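DUF4785 domain-containing protein (Legionella pneumophila subsp. pneumophila, PDB 4KH9) is of unknown function but binds calcium and is built as a three-domain, mostly beta-strand protein whose central and C-terminal domains belong to the E-set clan. Local coordinates at residues 46-51 and 254-258; 161-167 and 182-188. All coordinates share one frame. Where two conformers were deposited one is given. Residue numbers count along the deposited sequence, not the author numbering.

Contacts 1 and 2 both reach the sheet of the central E-set domain but differ in kind. Contact 2 is regular antiparallel pairing of two neighbouring strands within that sheet; contact 1 is a steep crossing, where 46-51 passes from the edge of the central sheet into strand 48-54 of the N-terminal sheet and meets strand 251-264. Both are partly buried. Contact 2 sets apolar side chains inward and polar ones on the other face, whereas contact 1 runs on serine hydroxyls, arginines and a salt bridge, with calcium close by. Their centres lie about 10 Å apart and they touch: Ser-46 O is 2.8 Å from Leu-164 N, and Arg-255 NE is 2.8 Å from Thr-162 O, both probable hydrogen bonds.

Contact 1: 46-51 and 254-258; sequences SYGYKE and RRSGH
Strand 48-51 crosses strand 254-258 at 79°, axes 4.4 Å apart at closest, Tyr-49 and Ser-256 CA atoms 4.3 Å apart. All residues are extended except Tyr-47 (phi/psi -115/29), where the chain turns. Only one backbone bond spans the crossing, Ser-256 N to Gly-48 O (3.1 Å); serine hydroxyls supply others. Ser-46 OG (chi1 t) donates to Ser-256 O (2.6 Å) and accepts from Gly-48 N (3.3 Å), an ST turn; Ser-256 OG (chi1 p) accepts from Lys-50 N (2.9 Å). Here 46-51 leaves the edge of the central E-set sheet for the N-terminal sheet, where Tyr-49 and Glu-51 bond the backbone of Val-155 and Ile-153 and Tyr-49 OH bonds Ser-65 N. Arg-254, about 7 Å from a bound calcium ion, makes a CH-pi contact from CG to the Tyr-49 ring (chi1 p; 3.6 Å to the centroid); its NH2 salt-bridges Glu-51 OE1 (3.1 Å), its NE Asp-243. Arg-255 NH1 donates to Arg-254 O (2.8 Å), NE to Thr-162 O; NH2 pairs with Asp-157.

Contact 2: 161-167 and 182-188; sequences ITYLEVE and TISLHND
This is antiparallel pairing of neighbouring strands in the central domain, strand 163-168 lying between strands 44-46 and 178-186, consistent with the beta-sandwich of E-set domains. Residues 163-167 and 182-186 are extended (beta phi/psi); their axes approach to 4.7 Å, their directions 164° apart. Hydrogen-bonded pairs are Tyr-163/His-186, Glu-165/Ser-184 and Glu-167/Thr-182; Leu-164/Leu-185 and Val-166/Ile-183 alternate as non-hydrogen-bonded pairs. Each hydrogen-bonded pair is reciprocal: Glu-165 N lies 2.7 Å from Ser-184 O. Likewise Glu-167 N lies 3.1 Å from Thr-182 O. Next to the Tyr-163/His-186 pair, Asn-187 ND2 (chi1 t) donates to Thr-162 OG1 (2.8 Å), which also bonds Tyr-192 OH. Leu-164 CD1 meets Ile-183 CG2 at 3.8 Å, and strands 238-248 and 251-264 pack against this face. Opposite, His-186 CB (chi1 m) makes a CH-pi contact with the Tyr-163 ring (chi1 p), 3.8 Å from its centroid; Glu-165 pairs with Arg-45, and a water oxygen lies 2.6 Å from Ser-184 OG and 2.9 Å from Glu-165 O. Leu-164, Val-166, Ile-183 and Leu-185 thus form a buried apolar face, while the mostly partly exposed opposite face meets water and charge.

Contact 1: 46-51 and 254-258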
ATOM      1  N   SER A  46       4.161  -2.831  12.715  1.00 28.49           N
ATOM      2  CA  SER A  46       4.201  -4.299  12.675  1.00 26.08           C
ATOM      3  C   SER A  46       4.784  -4.816  13.967  1.00 26.55           C
ATOM      4  O   SER A  46       5.812  -4.306  14.439  1.00 25.86           O
ATOM      5  CB  SER A  46       5.060  -4.771  11.499  1.00 28.99           C
ATOM      6  OG  SER A  46       5.357  -6.165  11.582  1.00 27.98           O
ATOM      7  N   TYR A  47       4.165  -5.843  14.510  1.00 22.23           N
ATOM      8  CA  TYR A  47       4.562  -6.523  15.734  1.00 22.10           C
ATOM      9  C   TYR A  47       4.975  -7.957  15.395  1.00 25.57           C
ATOM     10  O   TYR A  47       4.787  -8.872  16.178  1.00 25.82           O
ATOM     11  CB  TYR A  47       3.385  -6.502  16.758  1.00 22.66           C
ATOM     12  CG  TYR A  47       3.029  -5.112  17.257  1.00 25.48           C
ATOM     13  CD1 TYR A  47       2.285  -4.233  16.469  1.00 27.91           C
ATOM     14  CD2 TYR A  47       3.385  -4.699  18.536  1.00 27.19           C
ATOM     15  CE1 TYR A  47       1.977  -2.945  16.916  1.00 26.61           C
ATOM     16  CE2 TYR A  47       3.088  -3.417  18.989  1.00 28.11           C
ATOM     17  CZ  TYR A  47       2.366  -2.553  18.185  1.00 34.37           C
ATOM     18  OH  TYR A  47       2.067  -1.300  18.649  1.00 32.49           O
ATOM     19  N   GLY A  48       5.466  -8.159  14.197  1.00 22.95           N
ATOM     20  CA  GLY A  48       5.880  -9.487  13.773  1.00 22.24           C
ATOM     21  C   GLY A  48       6.659  -9.409  12.494  1.00 25.33           C
ATOM     22  O   GLY A  48       7.156  -8.331  12.122  1.00 24.10           O
ATOM     23  N   TYR A  49       6.801 -10.542  11.846  1.00 23.66           N
ATOM     24  CA  TYR A  49       7.517 -10.605  10.580  1.00 24.66           C
ATOM     25  C   TYR A  49       6.933 -11.714   9.704  1.00 31.29           C
ATOM     26  O   TYR A  49       6.190 -12.585  10.183  1.00 29.83           O
ATOM     27  CB  TYR A  49       9.040 -10.801  10.781  1.00 26.53           C
ATOM     28  CG  TYR A  49       9.435 -12.160  11.348  1.00 29.07           C
ATOM     29  CD1 TYR A  49       9.490 -12.377  12.726  1.00 29.68           C
ATOM     30  CD2 TYR A  49       9.811 -13.208  10.505  1.00 30.24           C
ATOM     31  CE1 TYR A  49       9.901 -13.603  13.251  1.00 28.24           C
ATOM     32  CE2 TYR A  49      10.182 -14.450  11.017  1.00 30.49           C
ATOM     33  CZ  TYR A  49      10.235 -14.638  12.394  1.00 31.27           C
ATOM     34  OH  TYR A  49      10.665 -15.836  12.908  1.00 30.68           O
ATOM     35  N   LYS A  50       7.300 -11.677   8.409  1.00 29.57           N
ATOM     36  CA  LYS A  50       6.883 -12.670   7.423  1.00 31.43           C
ATOM     37  C   LYS A  50       8.056 -13.014   6.590  1.00 34.94           C
ATOM     38  O   LYS A  50       8.836 -12.114   6.274  1.00 35.09           O
ATOM     39  CB  LYS A  50       5.720 -12.175   6.514  1.00 35.74           C
ATOM     40  CG  LYS A  50       4.380 -11.994   7.201  1.00 54.42           C
ATOM     41  CD  LYS A  50       3.305 -11.549   6.221  1.00 68.58           C
ATOM     42  CE  LYS A  50       1.963 -11.427   6.899  1.00 83.10           C
ATOM     43  NZ  LYS A  50       0.973 -10.733   6.034  1.00 98.12           N
ATOM     44  N   GLU A  51       8.228 -14.300   6.250  1.00 30.40           N
ATOM     45  CA  GLU A  51       9.303 -14.696   5.346  1.00 30.47           C
ATOM     46  C   GLU A  51       8.926 -15.911   4.528  1.00 35.26           C
ATOM     47  O   GLU A  51       8.120 -16.740   4.954  1.00 33.15           O
ATOM     48  CB  GLU A  51      10.625 -14.973   6.071  1.00 32.74           C
ATOM     49  CG  GLU A  51      10.616 -16.152   7.050  1.00 37.01           C
ATOM     50  CD  GLU A  51      11.959 -16.400   7.708  1.00 50.11           C
ATOM     51  OE1 GLU A  51      12.986 -15.913   7.182  1.00 47.76           O
ATOM     52  OE2 GLU A  51      11.991 -17.122   8.727  1.00 51.48           O
ATOM     53  N   ARG A 254      13.430  -9.498  15.163  1.00 28.80           N
ATOM     54  CA  ARG A 254      13.099  -9.574  13.740  1.00 28.81           C
ATOM     55  C   ARG A 254      11.731  -8.990  13.492  1.00 31.84           C
ATOM     56  O   ARG A 254      10.758  -9.402  14.128  1.00 29.39           O
ATOM     57  CB  ARG A 254      13.153 -11.038  13.258  1.00 29.71           C
ATOM     58  CG  ARG A 254      12.685 -11.221  11.840  1.00 38.85           C
ATOM     59  CD  ARG A 254      13.785 -11.356  10.839  1.00 51.41           C
ATOM     60  NE  ARG A 254      13.262 -11.587   9.489  1.00 54.00           N
ATOM     61  CZ  ARG A 254      13.177 -12.778   8.895  1.00 60.24           C
ATOM     62  NH1 ARG A 254      13.564 -13.880   9.533  1.00 35.73           N
ATOM     63  NH2 ARG A 254      12.708 -12.877   7.661  1.00 49.50           N
ATOM     64  N   ARG A 255      11.662  -7.995  12.584  1.00 28.09           N
ATOM     65  CA  ARG A 255      10.406  -7.383  12.204  1.00 25.93           C
ATOM     66  C   ARG A 255      10.374  -7.136  10.704  1.00 28.77           C
ATOM     67  O   ARG A 255      11.370  -6.754  10.106  1.00 29.25           O
ATOM     68  CB  ARG A 255      10.163  -6.057  12.966  1.00 26.12           C
ATOM     69  CG  ARG A 255       9.903  -6.114  14.482  1.00 21.04           C
ATOM     70  CD  ARG A 255       8.531  -6.629  14.800  1.00 23.31           C
ATOM     71  NE  ARG A 255       8.310  -6.864  16.234  1.00 21.47           N
ATOM     72  CZ  ARG A 255       8.456  -8.032  16.859  1.00 31.29           C
ATOM     73  NH1 ARG A 255       8.922  -9.095  16.206  1.00 24.12           N
ATOM     74  NH2 ARG A 255       8.165  -8.140  18.145  1.00 23.20           N
ATOM     75  N   SER A 256       9.213  -7.322  10.102  1.00 25.64           N
ATOM     76  CA  SER A 256       8.994  -6.998   8.712  1.00 25.98           C
ATOM     77  C   SER A 256       7.757  -6.129   8.634  1.00 33.20           C
ATOM     78  O   SER A 256       6.900  -6.185   9.517  1.00 33.16           O
ATOM     79  CB  SER A 256       8.910  -8.232   7.818  1.00 27.60           C
ATOM     80  OG  SER A 256       7.622  -8.792   7.891  1.00 40.30           O
ATOM     81  N   GLY A 257       7.727  -5.244   7.661  1.00 32.72           N
ATOM     82  CA  GLY A 257       6.618  -4.312   7.535  1.00 33.12           C
ATOM     83  C   GLY A 257       6.302  -3.947   6.114  1.00 35.53           C
ATOM     84  O   GLY A 257       7.128  -4.128   5.222  1.00 33.03           O
ATOM     85  N   HIS A 258       5.083  -3.451   5.939  1.00 33.26           N
ATOM     86  CA  HIS A 258       4.494  -3.048   4.671  0.50 34.59           C
ATOM     87  C   HIS A 258       3.739  -1.749   4.807  1.00 38.07           C
ATOM     88  O   HIS A 258       3.178  -1.486   5.876  1.00 39.68           O
ATOM     89  CB  HIS A 258       3.482  -4.114   4.160  0.50 37.00           C
ATOM     90  CG  HIS A 258       3.981  -5.516   3.963  0.50 41.69           C
ATOM     91  ND1 HIS A 258       4.340  -5.990   2.711  0.50 44.38           N
ATOM     92  CD2 HIS A 258       4.043  -6.537   4.847  0.50 43.82           C
ATOM     93  CE1 HIS A 258       4.653  -7.267   2.884  0.50 43.89           C
ATOM     94  NE2 HIS A 258       4.486  -7.639   4.152  0.50 44.02           N
TER

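Contact 2: 161-167 and 182-188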
ATOM      1  N   ILE A 161       6.242  -5.679  22.922  1.00 28.51           N
ATOM      2  CA  ILE A 161       6.095  -4.211  22.889  1.00 29.30           C
ATOM      3  C   ILE A 161       7.089  -3.657  21.817  1.00 31.16           C
ATOM      4  O   ILE A 161       7.183  -2.450  21.637  1.00 30.89           O
ATOM      5  CB  ILE A 161       6.276  -3.556  24.294  1.00 33.69           C
ATOM      6  CG1 ILE A 161       7.700  -3.806  24.856  1.00 35.19           C
ATOM      7  CG2 ILE A 161       5.185  -4.078  25.271  1.00 35.23           C
ATOM      8  CD1 ILE A 161       8.163  -2.880  26.055  1.00 41.13           C
ATOM      9  N   THR A 162       7.798  -4.552  21.103  1.00 27.32           N
ATOM     10  CA  THR A 162       8.752  -4.182  20.041  1.00 26.14           C
ATOM     11  C   THR A 162       8.022  -4.173  18.708  1.00 30.01           C
ATOM     12  O   THR A 162       7.433  -5.187  18.304  1.00 27.98           O
ATOM     13  CB  THR A 162       9.989  -5.094  19.995  1.00 31.75           C
ATOM     14  OG1 THR A 162      10.707  -4.968  21.210  1.00 29.20           O
ATOM     15  CG2 THR A 162      10.946  -4.723  18.835  1.00 27.61           C
ATOM     16  N   TYR A 163       8.029  -3.006  18.033  1.00 27.04           N
ATOM     17  CA  TYR A 163       7.365  -2.896  16.752  1.00 27.36           C
ATOM     18  C   TYR A 163       8.232  -2.169  15.742  1.00 32.59           C
ATOM     19  O   TYR A 163       9.160  -1.437  16.110  1.00 34.26           O
ATOM     20  CB  TYR A 163       6.005  -2.187  16.885  1.00 29.09           C
ATOM     21  CG  TYR A 163       6.089  -0.791  17.455  1.00 33.52           C
ATOM     22  CD1 TYR A 163       6.287   0.312  16.625  1.00 35.12           C
ATOM     23  CD2 TYR A 163       5.925  -0.562  18.824  1.00 35.45           C
ATOM     24  CE1 TYR A 163       6.315   1.606  17.138  1.00 35.75           C
ATOM     25  CE2 TYR A 163       5.973   0.730  19.350  1.00 36.94           C
ATOM     26  CZ  TYR A 163       6.150   1.812  18.498  1.00 40.73           C
ATOM     27  OH  TYR A 163       6.181   3.092  18.986  1.00 41.01           O
ATOM     28  N   LEU A 164       7.918  -2.388  14.472  1.00 29.93           N
ATOM     29  CA  LEU A 164       8.556  -1.723  13.346  1.00 29.06           C
ATOM     30  C   LEU A 164       7.598  -0.706  12.819  1.00 33.59           C
ATOM     31  O   LEU A 164       6.447  -1.055  12.558  1.00 33.80           O
ATOM     32  CB  LEU A 164       8.941  -2.728  12.250  1.00 28.22           C
ATOM     33  CG  LEU A 164       9.661  -2.150  11.026  1.00 32.25           C
ATOM     34  CD1 LEU A 164      11.082  -1.724  11.378  1.00 31.47           C
ATOM     35  CD2 LEU A 164       9.662  -3.128   9.893  1.00 34.95           C
ATOM     36  N   GLU A 165       8.037   0.550  12.675  1.00 30.46           N
ATOM     37  CA  GLU A 165       7.172   1.590  12.107  1.00 29.65           C
ATOM     38  C   GLU A 165       7.713   2.007  10.712  1.00 31.65           C
ATOM     39  O   GLU A 165       8.890   2.254  10.578  1.00 27.24           O
ATOM     40  CB  GLU A 165       7.054   2.786  13.057  1.00 30.94           C
ATOM     41  CG  GLU A 165       6.059   3.812  12.544  1.00 38.12           C
ATOM     42  CD  GLU A 165       5.756   4.933  13.516  1.00 58.23           C
ATOM     43  OE1 GLU A 165       5.159   4.642  14.575  1.00 48.98           O
ATOM     44  OE2 GLU A 165       6.071   6.106  13.204  1.00 45.81           O
ATOM     45  N   VAL A 166       6.842   2.021   9.680  1.00 29.93           N
ATOM     46  CA  VAL A 166       7.203   2.384   8.307  1.00 30.32           C
ATOM     47  C   VAL A 166       6.208   3.408   7.782  1.00 34.43           C
ATOM     48  O   VAL A 166       5.033   3.394   8.177  1.00 33.63           O
ATOM     49  CB  VAL A 166       7.281   1.162   7.355  1.00 35.06           C
ATOM     50  CG1 VAL A 166       8.285   0.136   7.855  1.00 35.09           C
ATOM     51  CG2 VAL A 166       5.904   0.525   7.125  1.00 35.11           C
ATOM     52  N   GLU A 167       6.660   4.284   6.895  1.00 31.27           N
ATOM     53  CA  GLU A 167       5.797   5.271   6.211  1.00 31.04           C
ATOM     54  C   GLU A 167       6.518   5.872   5.005  1.00 32.92           C
ATOM     55  O   GLU A 167       7.736   5.865   4.975  1.00 33.85           O
ATOM     56  CB  GLU A 167       5.316   6.399   7.142  1.00 32.77           C
ATOM     57  CG  GLU A 167       6.408   7.230   7.772  1.00 47.56           C
ATOM     58  CD  GLU A 167       5.917   8.463   8.506  1.00 69.25           C
ATOM     59  OE1 GLU A 167       5.284   9.333   7.864  1.00 67.22           O
ATOM     60  OE2 GLU A 167       6.194   8.573   9.721  1.00 56.11           O
ATOM     61  N   THR A 182      10.583   6.171   5.742  1.00 26.81           N
ATOM     62  CA  THR A 182      11.177   6.184   7.080  1.00 27.10           C
ATOM     63  C   THR A 182      10.853   4.850   7.694  1.00 31.70           C
ATOM     64  O   THR A 182       9.701   4.429   7.629  1.00 30.80           O
ATOM     65  CB  THR A 182      10.689   7.368   7.911  1.00 38.44           C
ATOM     66  OG1 THR A 182      10.747   8.543   7.094  1.00 41.59           O
ATOM     67  CG2 THR A 182      11.516   7.549   9.198  1.00 32.51           C
ATOM     68  N   ILE A 183      11.867   4.173   8.245  1.00 29.85           N
ATOM     69  CA  ILE A 183      11.778   2.834   8.840  1.00 28.89           C
ATOM     70  C   ILE A 183      12.401   2.924  10.227  1.00 32.54           C
ATOM     71  O   ILE A 183      13.577   3.255  10.351  1.00 29.10           O
ATOM     72  CB  ILE A 183      12.504   1.798   7.901  1.00 30.47           C
ATOM     73  CG1 ILE A 183      11.874   1.779   6.487  1.00 29.36           C
ATOM     74  CG2 ILE A 183      12.542   0.381   8.528  1.00 31.01           C
ATOM     75  CD1 ILE A 183      12.894   1.474   5.295  1.00 37.51           C
ATOM     76  N   SER A 184      11.605   2.647  11.266  1.00 29.34           N
ATOM     77  CA  SER A 184      12.066   2.769  12.656  1.00 28.91           C
ATOM     78  C   SER A 184      11.703   1.556  13.484  1.00 32.63           C
ATOM     79  O   SER A 184      10.605   1.026  13.363  1.00 29.89           O
ATOM     80  CB  SER A 184      11.469   4.002  13.328  1.00 30.16           C
ATOM     81  OG  SER A 184      11.245   5.050  12.404  1.00 47.19           O
ATOM     82  N   LEU A 185      12.638   1.125  14.323  1.00 29.86           N
ATOM     83  CA  LEU A 185      12.425   0.019  15.234  1.00 29.06           C
ATOM     84  C   LEU A 185      12.277   0.582  16.643  1.00 35.45           C
ATOM     85  O   LEU A 185      13.196   1.240  17.133  1.00 34.58           O
ATOM     86  CB  LEU A 185      13.568  -1.011  15.151  1.00 28.14           C
ATOM     87  CG  LEU A 185      13.353  -2.304  15.986  1.00 30.86           C
ATOM     88  CD1 LEU A 185      12.144  -3.105  15.471  1.00 29.62           C
ATOM     89  CD2 LEU A 185      14.591  -3.180  15.953  1.00 34.05           C
ATOM     90  N   HIS A 186      11.130   0.305  17.299  1.00 34.56           N
ATOM     91  CA  HIS A 186      10.841   0.844  18.624  1.00 35.85           C
ATOM     92  C   HIS A 186      10.531  -0.206  19.697  1.00 41.10           C
ATOM     93  O   HIS A 186       9.974  -1.272  19.427  1.00 38.10           O
ATOM     94  CB  HIS A 186       9.625   1.781  18.554  1.00 37.51           C
ATOM     95  CG  HIS A 186       9.777   2.951  17.625  1.00 42.14           C
ATOM     96  ND1 HIS A 186      10.567   4.043  17.960  1.00 45.19           N
ATOM     97  CD2 HIS A 186       9.194   3.187  16.427  1.00 43.82           C
ATOM     98  CE1 HIS A 186      10.451   4.888  16.949  1.00 44.45           C
ATOM     99  NE2 HIS A 186       9.613   4.425  16.017  1.00 44.22           N
ATOM    100  N   ASN A 187      10.820   0.190  20.942  1.00 39.45           N
ATOM    101  CA  ASN A 187      10.571  -0.467  22.228  1.00 39.84           C
ATOM    102  C   ASN A 187      10.737   0.645  23.256  1.00 48.62           C
ATOM    103  O   ASN A 187      11.794   1.276  23.269  1.00 48.33           O
ATOM    104  CB  ASN A 187      11.521  -1.656  22.427  1.00 39.03           C
ATOM    105  CG  ASN A 187      11.336  -2.391  23.729  1.00 65.71           C
ATOM    106  OD1 ASN A 187      11.622  -1.872  24.811  1.00 66.27           O
ATOM    107  ND2 ASN A 187      10.918  -3.637  23.649  1.00 53.90           N
ATOM    108  N   ASP A 188       9.703   0.970  24.058  1.00 50.00           N
ATOM    109  CA  ASP A 188       9.816   2.121  24.973  1.00 52.20           C
ATOM    110  C   ASP A 188      10.770   1.871  26.191  1.00 59.67           C
ATOM    111  O   ASP A 188      11.016   2.804  26.959  1.00 61.69           O
ATOM    112  CB  ASP A 188       8.438   2.596  25.461  1.00 55.20           C
ATOM    113  CG  ASP A 188       7.614   1.645  26.305  1.00 73.26           C
ATOM    114  OD1 ASP A 188       7.923   0.423  26.311  1.00 74.60           O
ATOM    115  OD2 ASP A 188       6.628   2.112  26.927  1.00 81.38           O
TER
HETATM  116  O   HOH W   1       9.260   5.098  10.712  1.00 32.51           O